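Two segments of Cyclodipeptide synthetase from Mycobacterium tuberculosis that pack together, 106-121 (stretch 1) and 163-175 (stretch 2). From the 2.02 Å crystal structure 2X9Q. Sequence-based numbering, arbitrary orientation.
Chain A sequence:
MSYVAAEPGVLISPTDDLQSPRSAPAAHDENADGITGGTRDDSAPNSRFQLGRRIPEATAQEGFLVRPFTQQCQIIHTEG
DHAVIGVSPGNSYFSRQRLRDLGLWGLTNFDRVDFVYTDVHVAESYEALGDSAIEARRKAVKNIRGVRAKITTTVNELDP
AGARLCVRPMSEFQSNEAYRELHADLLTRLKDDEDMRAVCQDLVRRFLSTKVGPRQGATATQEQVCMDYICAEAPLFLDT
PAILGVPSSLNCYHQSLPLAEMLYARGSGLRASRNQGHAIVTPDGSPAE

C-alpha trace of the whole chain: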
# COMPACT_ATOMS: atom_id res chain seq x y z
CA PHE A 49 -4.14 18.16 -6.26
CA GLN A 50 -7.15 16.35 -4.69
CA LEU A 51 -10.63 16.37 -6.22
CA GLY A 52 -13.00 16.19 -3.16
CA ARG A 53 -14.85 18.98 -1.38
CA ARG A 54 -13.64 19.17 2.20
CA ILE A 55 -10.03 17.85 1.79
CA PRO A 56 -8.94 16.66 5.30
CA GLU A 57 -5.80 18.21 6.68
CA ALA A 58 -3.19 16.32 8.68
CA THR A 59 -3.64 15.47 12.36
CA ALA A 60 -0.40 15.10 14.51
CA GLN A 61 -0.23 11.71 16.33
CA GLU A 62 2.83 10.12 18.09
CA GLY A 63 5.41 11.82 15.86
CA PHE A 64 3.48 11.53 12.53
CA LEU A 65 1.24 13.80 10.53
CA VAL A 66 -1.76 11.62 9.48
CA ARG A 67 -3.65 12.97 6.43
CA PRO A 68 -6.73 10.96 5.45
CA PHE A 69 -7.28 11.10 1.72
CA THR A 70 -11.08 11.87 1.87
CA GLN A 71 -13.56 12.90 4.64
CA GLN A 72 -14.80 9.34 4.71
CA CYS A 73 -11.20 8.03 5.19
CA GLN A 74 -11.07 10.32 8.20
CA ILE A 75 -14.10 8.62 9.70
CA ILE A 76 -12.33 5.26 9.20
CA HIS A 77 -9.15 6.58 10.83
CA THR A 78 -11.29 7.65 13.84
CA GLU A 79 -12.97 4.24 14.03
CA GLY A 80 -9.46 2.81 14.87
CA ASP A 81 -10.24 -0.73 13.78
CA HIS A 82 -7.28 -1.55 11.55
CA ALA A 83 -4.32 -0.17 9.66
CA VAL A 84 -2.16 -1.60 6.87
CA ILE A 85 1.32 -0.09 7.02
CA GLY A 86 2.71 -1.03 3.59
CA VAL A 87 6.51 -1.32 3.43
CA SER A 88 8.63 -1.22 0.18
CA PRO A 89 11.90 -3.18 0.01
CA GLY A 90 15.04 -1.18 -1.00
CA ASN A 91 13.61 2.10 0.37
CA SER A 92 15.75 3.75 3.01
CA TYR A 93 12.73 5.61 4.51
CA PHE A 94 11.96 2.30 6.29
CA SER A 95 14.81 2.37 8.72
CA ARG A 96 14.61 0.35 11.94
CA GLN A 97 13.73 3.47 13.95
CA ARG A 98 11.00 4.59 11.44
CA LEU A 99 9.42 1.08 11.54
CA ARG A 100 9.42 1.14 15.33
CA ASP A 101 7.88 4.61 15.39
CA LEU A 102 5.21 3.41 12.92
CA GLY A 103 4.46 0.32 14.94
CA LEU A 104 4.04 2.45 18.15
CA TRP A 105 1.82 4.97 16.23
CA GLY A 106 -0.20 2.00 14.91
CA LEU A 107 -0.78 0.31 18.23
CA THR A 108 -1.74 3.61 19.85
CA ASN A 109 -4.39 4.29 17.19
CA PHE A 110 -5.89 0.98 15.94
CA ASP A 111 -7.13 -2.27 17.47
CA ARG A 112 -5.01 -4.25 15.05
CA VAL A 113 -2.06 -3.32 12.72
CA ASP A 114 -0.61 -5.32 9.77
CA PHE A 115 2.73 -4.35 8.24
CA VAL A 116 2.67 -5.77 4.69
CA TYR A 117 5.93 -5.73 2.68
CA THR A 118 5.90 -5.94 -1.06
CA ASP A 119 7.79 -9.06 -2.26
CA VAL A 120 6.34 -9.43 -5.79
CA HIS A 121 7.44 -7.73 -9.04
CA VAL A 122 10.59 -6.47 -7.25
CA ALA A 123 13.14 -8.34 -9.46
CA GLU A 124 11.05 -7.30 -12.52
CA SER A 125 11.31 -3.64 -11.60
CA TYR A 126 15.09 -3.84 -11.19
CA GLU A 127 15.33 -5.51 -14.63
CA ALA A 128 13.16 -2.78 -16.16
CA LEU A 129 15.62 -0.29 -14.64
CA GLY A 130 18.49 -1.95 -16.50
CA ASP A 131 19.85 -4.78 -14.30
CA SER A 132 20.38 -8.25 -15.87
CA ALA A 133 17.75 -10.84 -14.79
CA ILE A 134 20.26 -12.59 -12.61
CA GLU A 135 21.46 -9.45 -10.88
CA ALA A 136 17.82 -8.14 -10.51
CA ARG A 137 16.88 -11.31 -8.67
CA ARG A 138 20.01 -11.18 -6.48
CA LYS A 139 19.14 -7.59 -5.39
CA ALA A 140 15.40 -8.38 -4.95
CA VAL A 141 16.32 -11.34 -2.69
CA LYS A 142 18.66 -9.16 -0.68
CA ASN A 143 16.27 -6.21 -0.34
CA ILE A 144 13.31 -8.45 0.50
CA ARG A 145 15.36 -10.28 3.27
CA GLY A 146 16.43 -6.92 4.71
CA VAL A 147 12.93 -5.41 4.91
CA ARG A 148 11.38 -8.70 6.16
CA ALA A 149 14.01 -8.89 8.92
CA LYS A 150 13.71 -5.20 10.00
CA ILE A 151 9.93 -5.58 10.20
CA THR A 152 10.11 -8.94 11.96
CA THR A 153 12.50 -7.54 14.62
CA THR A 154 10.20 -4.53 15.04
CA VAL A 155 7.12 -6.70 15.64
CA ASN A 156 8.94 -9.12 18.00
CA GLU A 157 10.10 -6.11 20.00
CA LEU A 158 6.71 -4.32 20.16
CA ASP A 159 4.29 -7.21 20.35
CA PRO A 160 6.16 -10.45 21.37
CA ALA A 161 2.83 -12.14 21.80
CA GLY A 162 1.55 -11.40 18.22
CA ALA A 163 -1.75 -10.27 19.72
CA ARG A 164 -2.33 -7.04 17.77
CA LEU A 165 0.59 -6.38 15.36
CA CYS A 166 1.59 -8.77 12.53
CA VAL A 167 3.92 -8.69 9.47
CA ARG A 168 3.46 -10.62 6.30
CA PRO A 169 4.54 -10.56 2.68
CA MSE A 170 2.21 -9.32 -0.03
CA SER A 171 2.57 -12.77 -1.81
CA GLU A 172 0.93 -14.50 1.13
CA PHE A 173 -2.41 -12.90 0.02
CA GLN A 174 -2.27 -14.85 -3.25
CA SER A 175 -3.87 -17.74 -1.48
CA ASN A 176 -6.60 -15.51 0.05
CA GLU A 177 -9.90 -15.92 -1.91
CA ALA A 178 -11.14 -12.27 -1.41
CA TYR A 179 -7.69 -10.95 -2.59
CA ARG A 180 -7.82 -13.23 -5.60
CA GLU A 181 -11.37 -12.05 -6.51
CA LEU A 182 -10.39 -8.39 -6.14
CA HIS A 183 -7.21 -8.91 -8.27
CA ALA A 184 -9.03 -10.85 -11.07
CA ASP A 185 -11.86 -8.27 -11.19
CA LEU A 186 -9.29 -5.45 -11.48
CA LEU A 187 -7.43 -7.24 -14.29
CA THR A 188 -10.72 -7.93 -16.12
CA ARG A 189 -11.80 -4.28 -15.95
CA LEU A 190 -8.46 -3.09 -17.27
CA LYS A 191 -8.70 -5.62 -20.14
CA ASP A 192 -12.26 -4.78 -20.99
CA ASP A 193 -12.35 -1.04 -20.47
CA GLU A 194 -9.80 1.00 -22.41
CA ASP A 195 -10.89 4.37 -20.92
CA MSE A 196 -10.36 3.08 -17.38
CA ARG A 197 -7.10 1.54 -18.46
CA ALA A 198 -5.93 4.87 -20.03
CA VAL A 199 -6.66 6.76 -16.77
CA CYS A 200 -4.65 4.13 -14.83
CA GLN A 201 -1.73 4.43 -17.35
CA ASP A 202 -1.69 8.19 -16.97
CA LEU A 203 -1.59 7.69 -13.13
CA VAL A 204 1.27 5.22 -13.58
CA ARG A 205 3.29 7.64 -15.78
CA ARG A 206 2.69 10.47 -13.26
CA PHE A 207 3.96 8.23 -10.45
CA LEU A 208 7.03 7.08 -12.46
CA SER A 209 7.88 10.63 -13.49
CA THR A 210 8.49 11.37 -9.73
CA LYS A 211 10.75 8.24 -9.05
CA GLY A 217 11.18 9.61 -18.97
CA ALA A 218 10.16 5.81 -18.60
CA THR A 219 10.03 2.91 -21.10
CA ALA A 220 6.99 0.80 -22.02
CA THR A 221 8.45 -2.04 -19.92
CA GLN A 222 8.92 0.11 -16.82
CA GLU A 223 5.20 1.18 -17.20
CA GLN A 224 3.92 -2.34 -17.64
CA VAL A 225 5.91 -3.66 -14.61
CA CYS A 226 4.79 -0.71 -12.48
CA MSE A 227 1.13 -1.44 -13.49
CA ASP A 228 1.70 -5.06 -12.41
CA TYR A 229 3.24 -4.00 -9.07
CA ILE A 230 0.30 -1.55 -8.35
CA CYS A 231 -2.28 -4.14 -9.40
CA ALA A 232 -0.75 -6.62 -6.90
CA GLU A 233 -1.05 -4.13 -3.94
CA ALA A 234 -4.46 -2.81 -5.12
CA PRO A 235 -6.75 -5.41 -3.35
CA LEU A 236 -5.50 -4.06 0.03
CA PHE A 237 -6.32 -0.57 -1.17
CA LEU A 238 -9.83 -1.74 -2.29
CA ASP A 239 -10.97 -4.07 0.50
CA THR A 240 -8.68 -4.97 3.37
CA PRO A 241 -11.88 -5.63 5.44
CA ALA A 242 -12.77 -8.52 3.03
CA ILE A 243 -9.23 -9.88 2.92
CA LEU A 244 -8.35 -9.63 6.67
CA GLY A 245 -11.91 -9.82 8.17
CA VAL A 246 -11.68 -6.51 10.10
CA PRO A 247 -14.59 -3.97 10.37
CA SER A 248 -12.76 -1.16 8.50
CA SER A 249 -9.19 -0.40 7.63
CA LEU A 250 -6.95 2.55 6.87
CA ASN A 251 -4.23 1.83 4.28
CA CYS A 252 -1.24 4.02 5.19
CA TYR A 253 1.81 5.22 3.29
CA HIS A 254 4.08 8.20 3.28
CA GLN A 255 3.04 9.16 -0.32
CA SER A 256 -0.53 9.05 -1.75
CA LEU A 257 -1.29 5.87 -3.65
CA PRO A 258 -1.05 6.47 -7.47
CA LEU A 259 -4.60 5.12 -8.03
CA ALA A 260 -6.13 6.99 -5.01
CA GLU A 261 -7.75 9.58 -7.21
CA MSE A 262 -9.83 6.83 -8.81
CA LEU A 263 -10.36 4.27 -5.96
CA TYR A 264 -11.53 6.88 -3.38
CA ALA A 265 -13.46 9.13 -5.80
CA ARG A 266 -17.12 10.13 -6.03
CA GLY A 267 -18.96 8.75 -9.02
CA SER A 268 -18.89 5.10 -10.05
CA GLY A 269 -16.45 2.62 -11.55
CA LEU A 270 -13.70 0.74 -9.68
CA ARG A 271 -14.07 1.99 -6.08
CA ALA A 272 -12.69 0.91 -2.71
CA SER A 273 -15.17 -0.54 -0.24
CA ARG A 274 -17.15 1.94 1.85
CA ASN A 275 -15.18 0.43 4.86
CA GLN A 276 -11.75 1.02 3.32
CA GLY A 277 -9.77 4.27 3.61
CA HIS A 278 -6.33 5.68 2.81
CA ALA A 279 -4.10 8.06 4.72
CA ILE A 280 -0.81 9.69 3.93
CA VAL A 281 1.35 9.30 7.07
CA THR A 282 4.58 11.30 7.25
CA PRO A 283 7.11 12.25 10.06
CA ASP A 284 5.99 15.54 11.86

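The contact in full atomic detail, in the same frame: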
# COMPACT_ATOMS: atom_id res chain seq x y z
N GLY A 106 0.89 2.94 15.27
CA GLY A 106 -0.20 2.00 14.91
C GLY A 106 -0.92 1.40 16.12
O GLY A 106 -2.19 1.30 16.14
N LEU A 107 -0.15 0.94 17.11
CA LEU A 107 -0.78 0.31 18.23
C LEU A 107 -1.49 1.33 19.12
O LEU A 107 -2.44 0.96 19.79
CB LEU A 107 0.25 -0.46 19.06
CG LEU A 107 0.74 -1.77 18.44
CD1 LEU A 107 1.87 -2.37 19.23
CD2 LEU A 107 -0.34 -2.78 18.18
N THR A 108 -1.04 2.56 19.13
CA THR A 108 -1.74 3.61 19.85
C THR A 108 -3.11 3.91 19.20
O THR A 108 -4.07 4.25 19.92
CB THR A 108 -0.90 4.87 19.96
OG1 THR A 108 0.32 4.48 20.59
CG2 THR A 108 -1.64 6.05 20.77
N ASN A 109 -3.23 3.74 17.86
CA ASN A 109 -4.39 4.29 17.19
C ASN A 109 -5.34 3.29 16.58
O ASN A 109 -6.39 3.69 16.22
CB ASN A 109 -3.97 5.40 16.23
CG ASN A 109 -3.37 6.59 16.96
OD1 ASN A 109 -4.10 7.44 17.45
ND2 ASN A 109 -2.06 6.69 17.00
N PHE A 110 -5.03 2.00 16.58
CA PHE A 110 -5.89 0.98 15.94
C PHE A 110 -5.98 -0.28 16.79
O PHE A 110 -4.96 -0.66 17.38
CB PHE A 110 -5.32 0.62 14.54
CG PHE A 110 -5.18 1.80 13.64
CD1 PHE A 110 -6.23 2.19 12.85
CD2 PHE A 110 -4.03 2.58 13.67
CE1 PHE A 110 -6.13 3.33 12.02
CE2 PHE A 110 -3.93 3.75 12.90
CZ PHE A 110 -4.94 4.12 12.06
N ASP A 111 -7.09 -1.01 16.74
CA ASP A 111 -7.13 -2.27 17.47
C ASP A 111 -6.13 -3.29 16.95
O ASP A 111 -5.60 -4.13 17.71
CB ASP A 111 -8.51 -2.91 17.50
CG ASP A 111 -9.54 -2.02 18.25
OD1 ASP A 111 -9.15 -1.11 19.02
OD2 ASP A 111 -10.73 -2.18 17.94
N ARG A 112 -5.87 -3.25 15.64
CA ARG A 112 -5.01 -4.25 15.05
C ARG A 112 -4.20 -3.57 13.92
O ARG A 112 -4.71 -2.62 13.30
CB ARG A 112 -5.95 -5.33 14.54
CG ARG A 112 -5.33 -6.64 14.29
CD ARG A 112 -6.19 -7.57 13.34
NE ARG A 112 -5.26 -8.26 12.42
CZ ARG A 112 -5.58 -9.16 11.49
NH1 ARG A 112 -6.85 -9.54 11.30
NH2 ARG A 112 -4.59 -9.71 10.78
N VAL A 113 -2.94 -3.98 13.70
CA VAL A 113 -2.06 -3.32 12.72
C VAL A 113 -1.34 -4.39 11.94
O VAL A 113 -0.75 -5.33 12.56
CB VAL A 113 -1.01 -2.42 13.36
CG1 VAL A 113 -0.01 -1.85 12.27
CG2 VAL A 113 -1.65 -1.29 14.15
N ASP A 114 -1.36 -4.32 10.61
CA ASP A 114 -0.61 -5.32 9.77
C ASP A 114 0.42 -4.57 8.92
O ASP A 114 0.03 -3.64 8.15
CB ASP A 114 -1.52 -6.12 8.86
CG ASP A 114 -2.26 -7.23 9.58
OD1 ASP A 114 -1.69 -8.33 9.69
OD2 ASP A 114 -3.34 -7.00 10.10
N PHE A 115 1.71 -4.86 9.10
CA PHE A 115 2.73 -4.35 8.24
C PHE A 115 2.66 -5.33 7.09
O PHE A 115 2.56 -6.54 7.35
CB PHE A 115 4.14 -4.56 8.85
CG PHE A 115 4.56 -3.54 9.82
CD1 PHE A 115 4.91 -2.29 9.38
CD2 PHE A 115 4.60 -3.84 11.20
CE1 PHE A 115 5.38 -1.31 10.26
CE2 PHE A 115 5.03 -2.86 12.11
CZ PHE A 115 5.44 -1.61 11.64
N VAL A 116 2.67 -4.86 5.84
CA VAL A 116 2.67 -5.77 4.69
C VAL A 116 3.83 -5.30 3.76
O VAL A 116 3.85 -4.19 3.32
CB VAL A 116 1.31 -5.69 3.94
CG1 VAL A 116 1.36 -6.53 2.69
CG2 VAL A 116 0.12 -6.18 4.90
N TYR A 117 4.83 -6.14 3.53
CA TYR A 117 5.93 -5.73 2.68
C TYR A 117 5.78 -6.32 1.30
O TYR A 117 5.32 -7.47 1.10
CB TYR A 117 7.33 -6.03 3.29
CG TYR A 117 7.58 -7.50 3.53
CD1 TYR A 117 7.14 -8.08 4.71
CD2 TYR A 117 8.20 -8.33 2.55
CE1 TYR A 117 7.34 -9.43 4.96
CE2 TYR A 117 8.39 -9.73 2.81
CZ TYR A 117 8.02 -10.23 4.02
OH TYR A 117 8.08 -11.58 4.31
N THR A 118 6.12 -5.51 0.32
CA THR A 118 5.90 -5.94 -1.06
C THR A 118 7.05 -6.91 -1.48
O THR A 118 8.19 -6.56 -1.39
CB THR A 118 5.71 -4.74 -1.99
OG1 THR A 118 4.50 -4.08 -1.59
CG2 THR A 118 5.46 -5.24 -3.50
N ASP A 119 6.73 -8.14 -1.87
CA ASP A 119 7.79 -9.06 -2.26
C ASP A 119 7.51 -9.65 -3.67
O ASP A 119 7.88 -10.81 -3.98
CB ASP A 119 7.92 -10.18 -1.21
CG ASP A 119 6.68 -11.02 -1.17
OD1 ASP A 119 5.54 -10.47 -1.39
OD2 ASP A 119 6.78 -12.24 -0.90
N VAL A 120 6.74 -8.92 -4.47
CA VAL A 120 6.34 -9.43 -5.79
C VAL A 120 6.65 -8.30 -6.78
O VAL A 120 6.56 -7.11 -6.42
CB VAL A 120 4.81 -9.76 -5.85
CG1 VAL A 120 4.56 -11.17 -5.18
CG2 VAL A 120 3.98 -8.60 -5.22
N HIS A 121 7.04 -8.67 -8.01
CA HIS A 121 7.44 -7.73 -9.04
C HIS A 121 8.63 -6.85 -8.68
O HIS A 121 8.84 -5.83 -9.36
CB HIS A 121 6.24 -6.85 -9.57
CG HIS A 121 5.06 -7.70 -9.96
ND1 HIS A 121 5.06 -8.46 -11.11
CD2 HIS A 121 3.89 -7.94 -9.33
CE1 HIS A 121 3.92 -9.13 -11.18
NE2 HIS A 121 3.21 -8.86 -10.09
N ALA A 163 -0.35 -10.47 19.39
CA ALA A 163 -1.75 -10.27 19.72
C ALA A 163 -2.40 -9.21 18.80
O ALA A 163 -3.57 -9.36 18.42
CB ALA A 163 -1.86 -9.77 21.20
N ARG A 164 -1.69 -8.11 18.52
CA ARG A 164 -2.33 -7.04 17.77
C ARG A 164 -1.62 -6.60 16.46
O ARG A 164 -2.26 -6.03 15.56
CB ARG A 164 -2.53 -5.84 18.69
CG ARG A 164 -3.52 -6.21 19.90
CD ARG A 164 -3.56 -5.12 20.84
NE ARG A 164 -3.93 -3.90 20.17
CZ ARG A 164 -3.36 -2.73 20.42
NH1 ARG A 164 -2.45 -2.67 21.35
NH2 ARG A 164 -3.70 -1.63 19.76
N LEU A 165 -0.30 -6.83 16.40
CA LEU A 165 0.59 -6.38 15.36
C LEU A 165 1.25 -7.57 14.69
O LEU A 165 1.74 -8.49 15.41
CB LEU A 165 1.61 -5.48 16.02
CG LEU A 165 2.74 -5.09 15.14
CD1 LEU A 165 2.17 -4.08 14.08
CD2 LEU A 165 3.66 -4.42 16.08
N CYS A 166 1.15 -7.63 13.34
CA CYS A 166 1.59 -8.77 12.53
C CYS A 166 2.36 -8.24 11.31
O CYS A 166 2.20 -7.06 10.94
CB CYS A 166 0.36 -9.53 12.04
SG CYS A 166 -0.54 -10.46 13.38
N VAL A 167 3.23 -9.06 10.71
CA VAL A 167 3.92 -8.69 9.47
C VAL A 167 3.65 -9.81 8.52
O VAL A 167 3.59 -10.97 8.92
CB VAL A 167 5.45 -8.51 9.60
CG1 VAL A 167 6.14 -9.60 10.49
CG2 VAL A 167 6.14 -8.42 8.14
N ARG A 168 3.44 -9.51 7.24
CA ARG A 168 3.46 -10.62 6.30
C ARG A 168 3.79 -10.11 4.90
O ARG A 168 3.62 -8.95 4.65
CB ARG A 168 2.15 -11.36 6.27
CG ARG A 168 1.08 -10.65 5.53
CD ARG A 168 -0.31 -11.33 5.85
NE ARG A 168 -0.85 -10.79 7.10
CZ ARG A 168 -1.87 -11.33 7.80
NH1 ARG A 168 -2.49 -12.42 7.39
NH2 ARG A 168 -2.27 -10.76 8.91
N PRO A 169 4.25 -11.02 4.03
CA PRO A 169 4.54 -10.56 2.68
C PRO A 169 3.28 -10.41 1.84
O PRO A 169 2.30 -11.16 2.01
CB PRO A 169 5.41 -11.70 2.10
CG PRO A 169 4.93 -12.97 2.84
CD PRO A 169 4.38 -12.49 4.20
N MSE A 170 3.31 -9.49 0.86
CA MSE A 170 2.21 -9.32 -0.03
C MSE A 170 1.83 -10.65 -0.76
O MSE A 170 0.61 -10.93 -1.00
CB MSE A 170 2.56 -8.16 -1.08
CG MSE A 170 1.31 -7.86 -2.08
SE MSE A 170 -0.17 -7.09 -0.96
CE MSE A 170 0.66 -5.37 -0.62
N SER A 171 2.82 -11.47 -1.11
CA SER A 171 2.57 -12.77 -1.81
C SER A 171 1.74 -13.72 -0.98
O SER A 171 1.12 -14.58 -1.51
CB SER A 171 3.91 -13.57 -2.13
OG SER A 171 4.64 -13.72 -0.92
N GLU A 172 1.76 -13.60 0.32
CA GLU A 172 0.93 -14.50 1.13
C GLU A 172 -0.59 -14.34 0.83
O GLU A 172 -1.36 -15.30 0.99
CB GLU A 172 1.16 -14.13 2.60
CG GLU A 172 0.54 -15.08 3.57
CD GLU A 172 1.23 -15.00 4.95
OE1 GLU A 172 2.49 -15.26 5.09
OE2 GLU A 172 0.49 -14.68 5.88
N PHE A 173 -1.00 -13.14 0.40
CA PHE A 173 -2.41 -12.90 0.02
C PHE A 173 -2.83 -13.60 -1.26
O PHE A 173 -4.02 -13.74 -1.53
CB PHE A 173 -2.73 -11.40 -0.00
CG PHE A 173 -2.59 -10.74 1.36
CD1 PHE A 173 -3.41 -11.12 2.39
CD2 PHE A 173 -1.62 -9.80 1.60
CE1 PHE A 173 -3.28 -10.51 3.67
CE2 PHE A 173 -1.47 -9.19 2.87
CZ PHE A 173 -2.29 -9.51 3.88
N GLN A 174 -1.88 -14.13 -2.03
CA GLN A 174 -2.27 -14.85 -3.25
C GLN A 174 -3.07 -16.11 -2.96
O GLN A 174 -3.82 -16.61 -3.79
CB GLN A 174 -1.03 -15.09 -4.15
CG GLN A 174 -0.45 -13.68 -4.60
CD GLN A 174 0.93 -13.70 -5.31
OE1 GLN A 174 1.68 -14.68 -5.25
NE2 GLN A 174 1.26 -12.60 -5.99
N SER A 175 -2.98 -16.64 -1.75
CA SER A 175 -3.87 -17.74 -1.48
C SER A 175 -5.18 -17.31 -0.77
O SER A 175 -5.98 -18.17 -0.35
CB SER A 175 -3.12 -18.72 -0.62
OG SER A 175 -3.03 -18.19 0.66
O HOH W 1 0.61 -8.96 8.29

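The two segments meet as neighbouring parallel strands, 112-117 and 165-169, inclined at 22°, and three residues of the second segment, Arg-164, Leu-165 and Met-170, cover the most surface on the first.

Arg-164 lies just before its strand and covers the largest area. Its side chain reaches back to the turn where the helix ending at Asn-109 gives way to the strand. There Arg-164 NH2 donates to Leu-107 O and to Phe-110 O, both at 2.9 Å, while Arg-164 NE donates to Asp-111 O at 3.0 Å. Leu-107 O, in the last turn of the helix, and the carbonyls of Phe-110 and Asp-111 just after it have no helical partner ahead; a guanidinium, with several donors in one plane, can serve all three. Its flat face is left for apolar contact, and Leu-107 CD2 lies over it, 3.8 Å from Arg-164 CZ. The backbone of the same residue opens the strand pairing, with Arg-164 O accepting from Val-113 N at 2.9 Å.

The ladder then alternates as parallel strands require: Cys-166 N to Val-113 O (3.1 Å), Phe-115 N to Cys-166 O (2.9 Å), Arg-168 N to Phe-115 O (3.1 Å), and Tyr-117 N to Arg-168 O (3.3 Å). Pro-169 has no amide hydrogen, but this register asks none of it.

Leu-165 shares a sheet face with Val-113, Phe-115, Val-167, Tyr-117 and Pro-169. Its branched end suits a buried site among apolar neighbours: Leu-165 CD1 lies 3.6 Å from Val-113 CG1 and 3.7 Å from Phe-115 CE2. Farther along this face, Pro-169 CA sits over the Tyr-117 ring in a CH-pi contact, 3.8 Å from its centroid.

On the face of Asp-114, Cys-166, Val-116 and Arg-168, acid and arginine pair: Arg-168 NH2 forms a salt bridge with Asp-114 OD1 at 2.6 Å. Asp-114 OD2 also pairs with neighbouring Arg-112 NH2 at 3.1 Å. The one carboxylate thus bridges two like charges, Arg-112 NH2 and Arg-168 NH2, 3.2 Å apart, easing their repulsion without balancing both. A water accepts from Arg-168 NE (2.6 Å) and donates to Asp-114 OD1 (2.8 Å).

Met-170, present as selenomethionine, follows the strand. Met-170 N donates to Tyr-117 O at 2.9 Å, and its long, flexible side chain brings Met-170 CE within 3.6 Å of Val-116 CG1, in a buried apolar site that Phe-173 also borders. Beside it, Asp-119 uses both carboxylate oxygens on one serine: Ser-171 N donates to Asp-119 OD1 (2.9 Å) and Ser-171 OG to Asp-119 OD2 (2.6 Å). A short acid and a small hydroxyl fit this close two-point clasp, which holds the segments together beyond the paired strands.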